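PDB 3EZF: ParA from Salmonella enterica subsp. enterica serovar Newport str. SL317, which probably serves as a plasmid-partition ATPase that, in its ADP-bound form, regulates transcription through a winged helix-turn-helix DNA-binding region. Local coordinates for residues Q42-N47 and V138-L143; L52-R57 and L142-L147; N91-Y96 and I101-D106. One frame throughout, in Å; residues are numbered along the deposited sequence.

Interaction 1 (Q42-N47 and V138-L143). With SO4 (sulfate ion), chain F.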
loop_
_atom_site.group_PDB
_atom_site.type_symbol
_atom_site.label_atom_id
_atom_site.label_comp_id
_atom_site.label_asym_id
_atom_site.label_seq_id
_atom_site.Cartn_x
_atom_site.Cartn_y
_atom_site.Cartn_z
ATOM N N GLN A 42 6.987 -9.925 -29.448
ATOM C CA GLN A 42 5.782 -9.837 -30.237
ATOM C C GLN A 42 6.205 -9.558 -31.661
ATOM O O GLN A 42 6.996 -8.642 -31.924
ATOM C CB GLN A 42 4.890 -8.699 -29.765
ATOM C CG GLN A 42 3.885 -8.309 -30.817
ATOM C CD GLN A 42 2.947 -7.221 -30.364
ATOM O OE1 GLN A 42 3.380 -6.172 -29.886
ATOM N NE2 GLN A 42 1.648 -7.459 -30.522
ATOM N N THR A 43 5.686 -10.362 -32.575
ATOM C CA THR A 43 5.987 -10.180 -33.976
ATOM C C THR A 43 4.647 -10.081 -34.685
ATOM O O THR A 43 3.637 -10.543 -34.165
ATOM C CB THR A 43 6.789 -11.376 -34.549
ATOM O OG1 THR A 43 5.944 -12.529 -34.667
ATOM C CG2 THR A 43 7.933 -11.713 -33.648
ATOM N N PHE A 44 4.631 -9.462 -35.857
ATOM C CA PHE A 44 3.400 -9.348 -36.620
ATOM C C PHE A 44 3.574 -10.058 -37.960
ATOM O O PHE A 44 4.692 -10.287 -38.421
ATOM C CB PHE A 44 3.041 -7.877 -36.856
ATOM C CG PHE A 44 2.778 -7.105 -35.599
ATOM C CD1 PHE A 44 3.828 -6.670 -34.797
ATOM C CD2 PHE A 44 1.479 -6.790 -35.221
ATOM C CE1 PHE A 44 3.580 -5.924 -33.628
ATOM C CE2 PHE A 44 1.226 -6.051 -34.064
ATOM C CZ PHE A 44 2.277 -5.617 -33.271
ATOM N N THR A 45 2.463 -10.435 -38.570
ATOM C CA THR A 45 2.499 -11.077 -39.873
ATOM C C THR A 45 2.324 -9.906 -40.811
ATOM O O THR A 45 1.791 -8.871 -40.404
ATOM C CB THR A 45 1.301 -12.000 -40.072
ATOM O OG1 THR A 45 1.459 -13.182 -39.288
ATOM C CG2 THR A 45 1.171 -12.376 -41.527
ATOM N N ARG A 46 2.763 -10.043 -42.056
ATOM C CA ARG A 46 2.595 -8.945 -43.000
ATOM C C ARG A 46 1.178 -8.430 -42.989
ATOM O O ARG A 46 0.945 -7.242 -42.827
ATOM C CB ARG A 46 2.931 -9.402 -44.391
ATOM C CG ARG A 46 4.355 -9.659 -44.482
ATOM C CD ARG A 46 4.516 -10.805 -45.274
ATOM N NE ARG A 46 4.983 -10.476 -46.619
ATOM C CZ ARG A 46 5.156 -11.395 -47.552
ATOM N NH1 ARG A 46 4.868 -12.640 -47.193
ATOM N NH2 ARG A 46 5.592 -11.101 -48.799
ATOM N N ASN A 47 0.231 -9.344 -43.157
ATOM C CA ASN A 47 -1.173 -8.991 -43.187
ATOM C C ASN A 47 -1.546 -8.213 -41.958
ATOM O O ASN A 47 -2.426 -7.362 -42.001
ATOM C CB ASN A 47 -2.024 -10.251 -43.288
ATOM C CG ASN A 47 -1.638 -11.116 -44.484
ATOM O OD1 ASN A 47 -1.450 -10.618 -45.594
ATOM N ND2 ASN A 47 -1.522 -12.416 -44.259
ATOM N N VAL A 138 3.430 -0.404 -27.210
ATOM C CA VAL A 138 3.190 -1.420 -28.211
ATOM C C VAL A 138 1.828 -1.358 -28.852
ATOM O O VAL A 138 1.484 -2.236 -29.637
ATOM C CB VAL A 138 3.361 -2.817 -27.608
ATOM C CG1 VAL A 138 4.661 -2.889 -26.825
ATOM C CG2 VAL A 138 2.182 -3.142 -26.709
ATOM N N HIS A 139 1.046 -0.335 -28.540
ATOM C CA HIS A 139 -0.291 -0.242 -29.111
ATOM C C HIS A 139 -0.312 -0.433 -30.620
ATOM O O HIS A 139 0.666 -0.155 -31.315
ATOM C CB HIS A 139 -0.942 1.098 -28.785
ATOM C CG HIS A 139 -2.404 1.149 -29.112
ATOM N ND1 HIS A 139 -3.377 0.688 -28.252
ATOM C CD2 HIS A 139 -3.059 1.610 -30.206
ATOM C CE1 HIS A 139 -4.569 0.871 -28.798
ATOM N NE2 HIS A 139 -4.399 1.427 -29.981
ATOM N N GLN A 140 -1.451 -0.906 -31.115
ATOM C CA GLN A 140 -1.664 -1.152 -32.537
ATOM C C GLN A 140 -1.465 0.110 -33.373
ATOM O O GLN A 140 -0.538 0.194 -34.181
ATOM C CB GLN A 140 -3.090 -1.668 -32.760
ATOM C CG GLN A 140 -3.357 -3.058 -32.217
ATOM C CD GLN A 140 -2.903 -4.134 -33.180
ATOM O OE1 GLN A 140 -1.748 -4.158 -33.597
ATOM N NE2 GLN A 140 -3.812 -5.029 -33.545
ATOM N N ASP A 141 -2.351 1.085 -33.168
ATOM C CA ASP A 141 -2.303 2.333 -33.912
ATOM C C ASP A 141 -1.466 3.400 -33.263
ATOM O O ASP A 141 -1.722 4.587 -33.481
ATOM C CB ASP A 141 -3.700 2.919 -34.118
ATOM C CG ASP A 141 -4.786 2.011 -33.647
ATOM O OD1 ASP A 141 -4.764 0.824 -34.047
ATOM O OD2 ASP A 141 -5.662 2.499 -32.893
ATOM N N LEU A 142 -0.479 3.003 -32.469
ATOM C CA LEU A 142 0.363 3.988 -31.817
ATOM C C LEU A 142 1.812 3.732 -32.125
ATOM O O LEU A 142 2.648 4.586 -31.856
ATOM C CB LEU A 142 0.134 3.979 -30.307
ATOM C CG LEU A 142 -0.847 4.980 -29.669
ATOM C CD1 LEU A 142 -2.158 5.044 -30.416
ATOM C CD2 LEU A 142 -1.090 4.572 -28.219
ATOM N N LEU A 143 2.103 2.562 -32.696
ATOM C CA LEU A 143 3.476 2.190 -33.062
ATOM C C LEU A 143 4.115 3.225 -33.985
ATOM O O LEU A 143 5.318 3.462 -33.937
ATOM C CB LEU A 143 3.512 0.819 -33.744
ATOM C CG LEU A 143 3.077 -0.443 -32.985
ATOM C CD1 LEU A 143 3.271 -1.652 -33.887
ATOM C CD2 LEU A 143 3.892 -0.633 -31.739
HETATM S S SO4 F . -1.733 -14.473 -41.770
HETATM O O1 SO4 F . -0.480 -14.267 -42.514
HETATM O O2 SO4 F . -2.779 -13.590 -42.312
HETATM O O3 SO4 F . -1.530 -14.177 -40.340
HETATM O O4 SO4 F . -2.144 -15.877 -41.929
#
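The seam between the winged helix-turn-helix region and the P-loop ATPase region is occupied here by F44, which meets Q140 and L143 of the loop following helix 129-138. Q140 OE1 approaches the rim of the phenyl ring near its plane, 3.6 Å from F44 CE2, with the amide tilted 28° from the ring. At that position the carbonyl oxygen faces ring hydrogens instead of the pi cloud, which should be mildly attractive. L143 and F44 point at each other from opposite directions, L143 CD1 lying 4.1 Å from F44 CZ, obliquely to the ring. F44 belongs to the short strand 43-44, which pairs antiparallel with strand 87-88 through backbone bonds between F44 and L87, while I89 at the start of helix 89-98 also touches the phenyl group. Q42, its CG opposite the backbone N (chi1 161°) and its chain extended, brings OE1 to 4.1 Å from V138 CB, a van der Waals contact at the margin. Beyond F44 the chain turns into helix 46-50, where a sulfate, probably from the crystallisation liquor, is bound by N47 ND2 at 2.6 Å from its O2, with a weak bond from T45 OG1 to its O3.

Interaction 2 (L52-R57 and L142-L147). With SO4 (sulfate ion), chain D.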
loop_
_atom_site.group_PDB
_atom_site.type_symbol
_atom_site.label_atom_id
_atom_site.label_comp_id
_atom_site.label_asym_id
_atom_site.label_seq_id
_atom_site.Cartn_x
_atom_site.Cartn_y
_atom_site.Cartn_z
ATOM N N LEU A 52 -2.520 -2.174 -40.036
ATOM C CA LEU A 52 -2.165 -1.037 -39.193
ATOM C C LEU A 52 -2.403 0.299 -39.892
ATOM O O LEU A 52 -2.382 0.382 -41.114
ATOM C CB LEU A 52 -0.701 -1.151 -38.758
ATOM C CG LEU A 52 -0.436 -1.680 -37.341
ATOM C CD1 LEU A 52 -1.443 -2.758 -36.963
ATOM C CD2 LEU A 52 1.000 -2.205 -37.260
ATOM N N PRO A 53 -2.632 1.367 -39.115
ATOM C CA PRO A 53 -2.880 2.711 -39.637
ATOM C C PRO A 53 -1.913 3.156 -40.723
ATOM O O PRO A 53 -0.737 2.834 -40.688
ATOM C CB PRO A 53 -2.769 3.591 -38.390
ATOM C CG PRO A 53 -3.276 2.711 -37.333
ATOM C CD PRO A 53 -2.603 1.393 -37.642
ATOM N N LYS A 54 -2.429 3.915 -41.677
ATOM C CA LYS A 54 -1.642 4.447 -42.776
ATOM C C LYS A 54 -0.860 3.398 -43.561
ATOM O O LYS A 54 0.124 3.730 -44.226
ATOM C CB LYS A 54 -0.685 5.511 -42.236
ATOM C CG LYS A 54 -1.341 6.464 -41.254
ATOM C CD LYS A 54 -2.573 7.149 -41.856
ATOM C CE LYS A 54 -2.232 8.437 -42.584
ATOM N NZ LYS A 54 -1.871 9.537 -41.631
ATOM N N LEU A 55 -1.294 2.143 -43.497
ATOM C CA LEU A 55 -0.598 1.069 -44.206
ATOM C C LEU A 55 -1.577 0.110 -44.884
ATOM O O LEU A 55 -2.764 0.070 -44.552
ATOM C CB LEU A 55 0.299 0.275 -43.242
ATOM C CG LEU A 55 1.353 1.018 -42.403
ATOM C CD1 LEU A 55 2.083 0.014 -41.556
ATOM C CD2 LEU A 55 2.328 1.788 -43.268
ATOM N N SER A 56 -1.058 -0.675 -45.819
ATOM C CA SER A 56 -1.849 -1.629 -46.565
ATOM C C SER A 56 -0.910 -2.704 -47.078
ATOM O O SER A 56 0.302 -2.514 -47.082
ATOM C CB SER A 56 -2.495 -0.924 -47.742
ATOM O OG SER A 56 -1.502 -0.523 -48.666
ATOM N N ARG A 57 -1.464 -3.826 -47.528
ATOM C CA ARG A 57 -0.639 -4.911 -48.045
ATOM C C ARG A 57 0.266 -4.460 -49.195
ATOM O O ARG A 57 1.286 -5.087 -49.467
ATOM C CB ARG A 57 -1.515 -6.091 -48.484
ATOM C CG ARG A 57 -2.294 -6.761 -47.340
ATOM C CD ARG A 57 -2.753 -8.172 -47.718
ATOM N NE ARG A 57 -3.506 -8.838 -46.652
ATOM C CZ ARG A 57 -4.003 -10.073 -46.747
ATOM N NH1 ARG A 57 -3.825 -10.777 -47.853
ATOM N NH2 ARG A 57 -4.684 -10.612 -45.740
ATOM N N LEU A 142 -0.479 3.003 -32.469
ATOM C CA LEU A 142 0.363 3.988 -31.817
ATOM C C LEU A 142 1.812 3.732 -32.125
ATOM O O LEU A 142 2.648 4.586 -31.856
ATOM C CB LEU A 142 0.134 3.979 -30.307
ATOM C CG LEU A 142 -0.847 4.980 -29.669
ATOM C CD1 LEU A 142 -2.158 5.044 -30.416
ATOM C CD2 LEU A 142 -1.090 4.572 -28.219
ATOM N N LEU A 143 2.103 2.562 -32.696
ATOM C CA LEU A 143 3.476 2.190 -33.062
ATOM C C LEU A 143 4.115 3.225 -33.985
ATOM O O LEU A 143 5.318 3.462 -33.937
ATOM C CB LEU A 143 3.512 0.819 -33.744
ATOM C CG LEU A 143 3.077 -0.443 -32.985
ATOM C CD1 LEU A 143 3.271 -1.652 -33.887
ATOM C CD2 LEU A 143 3.892 -0.633 -31.739
ATOM N N ARG A 144 3.302 3.841 -34.824
ATOM C CA ARG A 144 3.774 4.868 -35.745
ATOM C C ARG A 144 4.360 6.057 -34.999
ATOM O O ARG A 144 4.958 6.944 -35.609
ATOM C CB ARG A 144 2.608 5.370 -36.583
ATOM C CG ARG A 144 1.401 5.713 -35.728
ATOM C CD ARG A 144 0.443 6.605 -36.466
ATOM N NE ARG A 144 1.080 7.875 -36.791
ATOM C CZ ARG A 144 0.449 8.893 -37.354
ATOM N NH1 ARG A 144 -0.845 8.768 -37.652
ATOM N NH2 ARG A 144 1.113 10.019 -37.610
ATOM N N HIS A 145 4.160 6.093 -33.686
ATOM C CA HIS A 145 4.664 7.192 -32.870
ATOM C C HIS A 145 6.050 6.921 -32.304
ATOM O O HIS A 145 6.729 7.846 -31.893
ATOM C CB HIS A 145 3.709 7.493 -31.711
ATOM C CG HIS A 145 2.344 7.928 -32.138
ATOM N ND1 HIS A 145 2.127 9.021 -32.948
ATOM C CD2 HIS A 145 1.117 7.410 -31.869
ATOM C CE1 HIS A 145 0.829 9.160 -33.164
ATOM N NE2 HIS A 145 0.197 8.195 -32.520
ATOM N N ASP A 146 6.469 5.659 -32.283
ATOM C CA ASP A 146 7.782 5.305 -31.747
ATOM C C ASP A 146 7.893 5.994 -30.391
ATOM O O ASP A 146 8.889 6.636 -30.092
ATOM C CB ASP A 146 8.889 5.820 -32.674
ATOM C CG ASP A 146 10.215 5.091 -32.477
ATOM O OD1 ASP A 146 10.359 4.370 -31.472
ATOM O OD2 ASP A 146 11.117 5.246 -33.330
ATOM N N LEU A 147 6.841 5.872 -29.589
ATOM C CA LEU A 147 6.774 6.487 -28.264
ATOM C C LEU A 147 7.921 6.104 -27.322
ATOM O O LEU A 147 8.305 4.935 -27.222
ATOM C CB LEU A 147 5.430 6.133 -27.621
ATOM C CG LEU A 147 4.427 7.268 -27.406
ATOM C CD1 LEU A 147 4.417 8.193 -28.603
ATOM C CD2 LEU A 147 3.040 6.684 -27.129
HETATM S S SO4 D . -4.764 10.308 -39.504
HETATM O O1 SO4 D . -3.744 11.026 -40.298
HETATM O O2 SO4 D . -4.669 10.736 -38.097
HETATM O O3 SO4 D . -4.531 8.854 -39.597
HETATM O O4 SO4 D . -6.114 10.610 -40.025
#
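The R144 guanidinium meets K54 obliquely, K54 NZ lying 4.2 Å from R144 NH1, and has a sulfate oxygen, O3, beyond its edge near the plane. The neighbouring H145 ring carries R144 CG over the centre of one face, 4.1 Å above the plane, and L142 CB at its edge; F392 of helix 378-400 also stacks with this imidazole. These groups lie where a turn of the winged helix-turn-helix region, between helices 46-50 and 57-69, faces a 3-10 turn of the P-loop ATPase region, ahead of its strand 149-153. The sulfate, probably a crystallisation component, lies by both cations and would ease the closeness of their like charges: K54 NZ bonds to its O1 at 2.7 Å and weakly to its O3, while R144 NH1 stays 4.2 Å from O3, too far for a direct bond. The lysine reaches the anion by bending at each of its last three torsions. Deeper in, L52 CD2 packs against L143 CD1 at 4.1 Å, an apolar contact between two buried leucines. Segment 52-57 opens with a type II beta turn, L52 to L55, with K54 taking the positive phi of 54° that its third position calls for. In segment 142-147, D146 OD1 forms a salt bridge with R137 of helix 129-138. The backbone of D146 closes the 3-10 turn through a bond from D146 N to L143 O, 3.0 Å long.

Interaction 3 (N91-Y96 and I101-D106)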
loop_
_atom_site.group_PDB
_atom_site.type_symbol
_atom_site.label_atom_id
_atom_site.label_comp_id
_atom_site.label_asym_id
_atom_site.label_seq_id
_atom_site.Cartn_x
_atom_site.Cartn_y
_atom_site.Cartn_z
ATOM N N ASN A 91 10.783 -3.347 -36.433
ATOM C CA ASN A 91 10.638 -3.517 -37.877
ATOM C C ASN A 91 9.473 -2.636 -38.362
ATOM O O ASN A 91 9.624 -1.861 -39.317
ATOM C CB ASN A 91 10.363 -4.988 -38.205
ATOM C CG ASN A 91 11.531 -5.894 -37.848
ATOM O OD1 ASN A 91 11.460 -7.121 -37.998
ATOM N ND2 ASN A 91 12.612 -5.296 -37.376
ATOM N N VAL A 92 8.328 -2.761 -37.686
ATOM C CA VAL A 92 7.137 -1.983 -37.992
ATOM C C VAL A 92 7.428 -0.480 -37.893
ATOM O O VAL A 92 7.025 0.300 -38.766
ATOM C CB VAL A 92 5.981 -2.324 -37.022
ATOM C CG1 VAL A 92 4.760 -1.423 -37.302
ATOM C CG2 VAL A 92 5.605 -3.788 -37.175
ATOM N N ILE A 93 8.103 -0.073 -36.821
ATOM C CA ILE A 93 8.453 1.329 -36.631
ATOM C C ILE A 93 9.386 1.788 -37.734
ATOM O O ILE A 93 9.294 2.918 -38.206
ATOM C CB ILE A 93 9.150 1.547 -35.291
ATOM C CG1 ILE A 93 8.146 1.303 -34.165
ATOM C CG2 ILE A 93 9.760 2.948 -35.231
ATOM C CD1 ILE A 93 8.762 1.262 -32.795
ATOM N N ASP A 94 10.290 0.912 -38.148
ATOM C CA ASP A 94 11.214 1.267 -39.208
ATOM C C ASP A 94 10.522 1.360 -40.573
ATOM O O ASP A 94 10.974 2.103 -41.451
ATOM C CB ASP A 94 12.382 0.277 -39.252
ATOM C CG ASP A 94 13.370 0.490 -38.113
ATOM O OD1 ASP A 94 13.547 1.645 -37.662
ATOM O OD2 ASP A 94 13.984 -0.498 -37.678
ATOM N N ILE A 95 9.432 0.614 -40.756
ATOM C CA ILE A 95 8.694 0.662 -42.014
ATOM C C ILE A 95 7.961 1.989 -42.044
ATOM O O ILE A 95 7.862 2.623 -43.095
ATOM C CB ILE A 95 7.656 -0.483 -42.134
ATOM C CG1 ILE A 95 8.339 -1.771 -42.605
ATOM C CG2 ILE A 95 6.546 -0.081 -43.105
ATOM C CD1 ILE A 95 7.439 -2.958 -42.635
ATOM N N TYR A 96 7.442 2.402 -40.886
ATOM C CA TYR A 96 6.717 3.670 -40.771
ATOM C C TYR A 96 7.715 4.797 -40.986
ATOM O O TYR A 96 7.362 5.884 -41.471
ATOM C CB TYR A 96 6.096 3.837 -39.380
ATOM C CG TYR A 96 4.725 3.241 -39.193
ATOM C CD1 TYR A 96 4.521 2.178 -38.322
ATOM C CD2 TYR A 96 3.618 3.779 -39.847
ATOM C CE1 TYR A 96 3.248 1.665 -38.112
ATOM C CE2 TYR A 96 2.330 3.272 -39.644
ATOM C CZ TYR A 96 2.150 2.217 -38.774
ATOM O OH TYR A 96 0.889 1.690 -38.568
ATOM N N ILE A 101 6.723 8.665 -42.192
ATOM C CA ILE A 101 5.581 9.080 -41.375
ATOM C C ILE A 101 6.138 9.623 -40.063
ATOM O O ILE A 101 6.726 8.885 -39.267
ATOM C CB ILE A 101 4.645 7.901 -41.077
ATOM C CG1 ILE A 101 4.063 7.366 -42.382
ATOM C CG2 ILE A 101 3.533 8.343 -40.148
ATOM C CD1 ILE A 101 3.378 6.034 -42.232
ATOM N N PRO A 102 5.943 10.921 -39.810
ATOM C CA PRO A 102 6.443 11.561 -38.587
ATOM C C PRO A 102 6.196 10.808 -37.283
ATOM O O PRO A 102 5.109 10.263 -37.061
ATOM C CB PRO A 102 5.764 12.934 -38.610
ATOM C CG PRO A 102 4.486 12.662 -39.336
ATOM C CD PRO A 102 4.945 11.778 -40.474
ATOM N N LYS A 103 7.223 10.775 -36.433
ATOM C CA LYS A 103 7.156 10.128 -35.113
ATOM C C LYS A 103 6.634 11.144 -34.104
ATOM O O LYS A 103 6.625 12.345 -34.365
ATOM C CB LYS A 103 8.543 9.683 -34.640
ATOM C CG LYS A 103 9.183 8.606 -35.460
ATOM C CD LYS A 103 10.699 8.626 -35.288
ATOM C CE LYS A 103 11.399 7.613 -36.204
ATOM N NZ LYS A 103 11.046 6.194 -35.906
ATOM N N TYR A 104 6.234 10.662 -32.936
ATOM C CA TYR A 104 5.716 11.544 -31.905
ATOM C C TYR A 104 6.721 12.629 -31.515
ATOM O O TYR A 104 6.345 13.753 -31.166
ATOM C CB TYR A 104 5.309 10.731 -30.680
ATOM C CG TYR A 104 4.555 11.558 -29.678
ATOM C CD1 TYR A 104 5.235 12.308 -28.715
ATOM C CD2 TYR A 104 3.158 11.626 -29.712
ATOM C CE1 TYR A 104 4.548 13.109 -27.814
ATOM C CE2 TYR A 104 2.461 12.425 -28.815
ATOM C CZ TYR A 104 3.160 13.164 -27.865
ATOM O OH TYR A 104 2.478 13.975 -26.982
ATOM N N ARG A 105 8.001 12.296 -31.592
ATOM C CA ARG A 105 9.050 13.250 -31.247
ATOM C C ARG A 105 9.265 14.303 -32.350
ATOM O O ARG A 105 10.149 15.144 -32.251
ATOM C CB ARG A 105 10.364 12.506 -31.000
ATOM C CG ARG A 105 11.029 12.067 -32.268
ATOM C CD ARG A 105 12.146 11.097 -32.012
ATOM N NE ARG A 105 11.644 9.794 -31.590
ATOM C CZ ARG A 105 12.405 8.710 -31.500
ATOM N NH1 ARG A 105 13.687 8.800 -31.805
ATOM N NH2 ARG A 105 11.896 7.548 -31.106
ATOM N N ASP A 106 8.467 14.249 -33.409
ATOM C CA ASP A 106 8.604 15.211 -34.499
ATOM C C ASP A 106 7.493 16.267 -34.450
ATOM O O ASP A 106 7.549 17.284 -35.142
ATOM C CB ASP A 106 8.569 14.484 -35.850
ATOM C CG ASP A 106 9.791 13.610 -36.080
ATOM O OD1 ASP A 106 9.629 12.399 -36.329
ATOM O OD2 ASP A 106 10.921 14.132 -36.017
#
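Y96 and I101 cross obliquely, the isoleucine CD1 lying in the plane of the tyrosine ring at its CD2 edge, so that the contact is methyl to rim and leaves the pi faces uninvolved. The two residues are also joined through the backbone: I101 N donates to Y96 O at 2.9 Å, with an N-H...O angle of 162°. This bond ties the last turn of helix 89-98 to the loop that leads on to strand 112-116. The phenol end of Y96 is held elsewhere, its OH bonded to P53 O. I93 and K103 meet at about a right angle, with I93 CG2 3.6 Å from K103 NZ. The lysine chain runs extended before bending at its last torsion (chi4 -64°), and its CD rests 4.0 Å above one face of the R105 guanidinium, offset toward the rim. K103 N donates to the anti lone pair of D106 OD1 at 2.9 Å. Because K103 NZ also forms a salt bridge with D146 OD2, its charge is compensated even with a methyl group against it, and the salt bridge to D146 should favour the protonated lysine, offsetting the apolar contact with I93.

In the fold
Interactions 1 and 2 join the helix-turn-helix region to the same loop after helix 129-138, their centres about 8 Å apart, and both use L143. All three contacts are partly buried. The first two each pair a buried apolar contact with a more exposed polar margin, most solvent-facing in interaction 2, where cations meet a sulfate; in interaction 3, Y96 and I93 are buried, I101 and K103 partly exposed. Interaction 3 joins helix 89-98 to the loop that follows it and alone has a hydrogen bond across its segments. That helix touches the other two: V92 packs on F44 and L143, Y96 supplies a polar tie to interaction 2, and I93, with K103 of the following loop, meets D146.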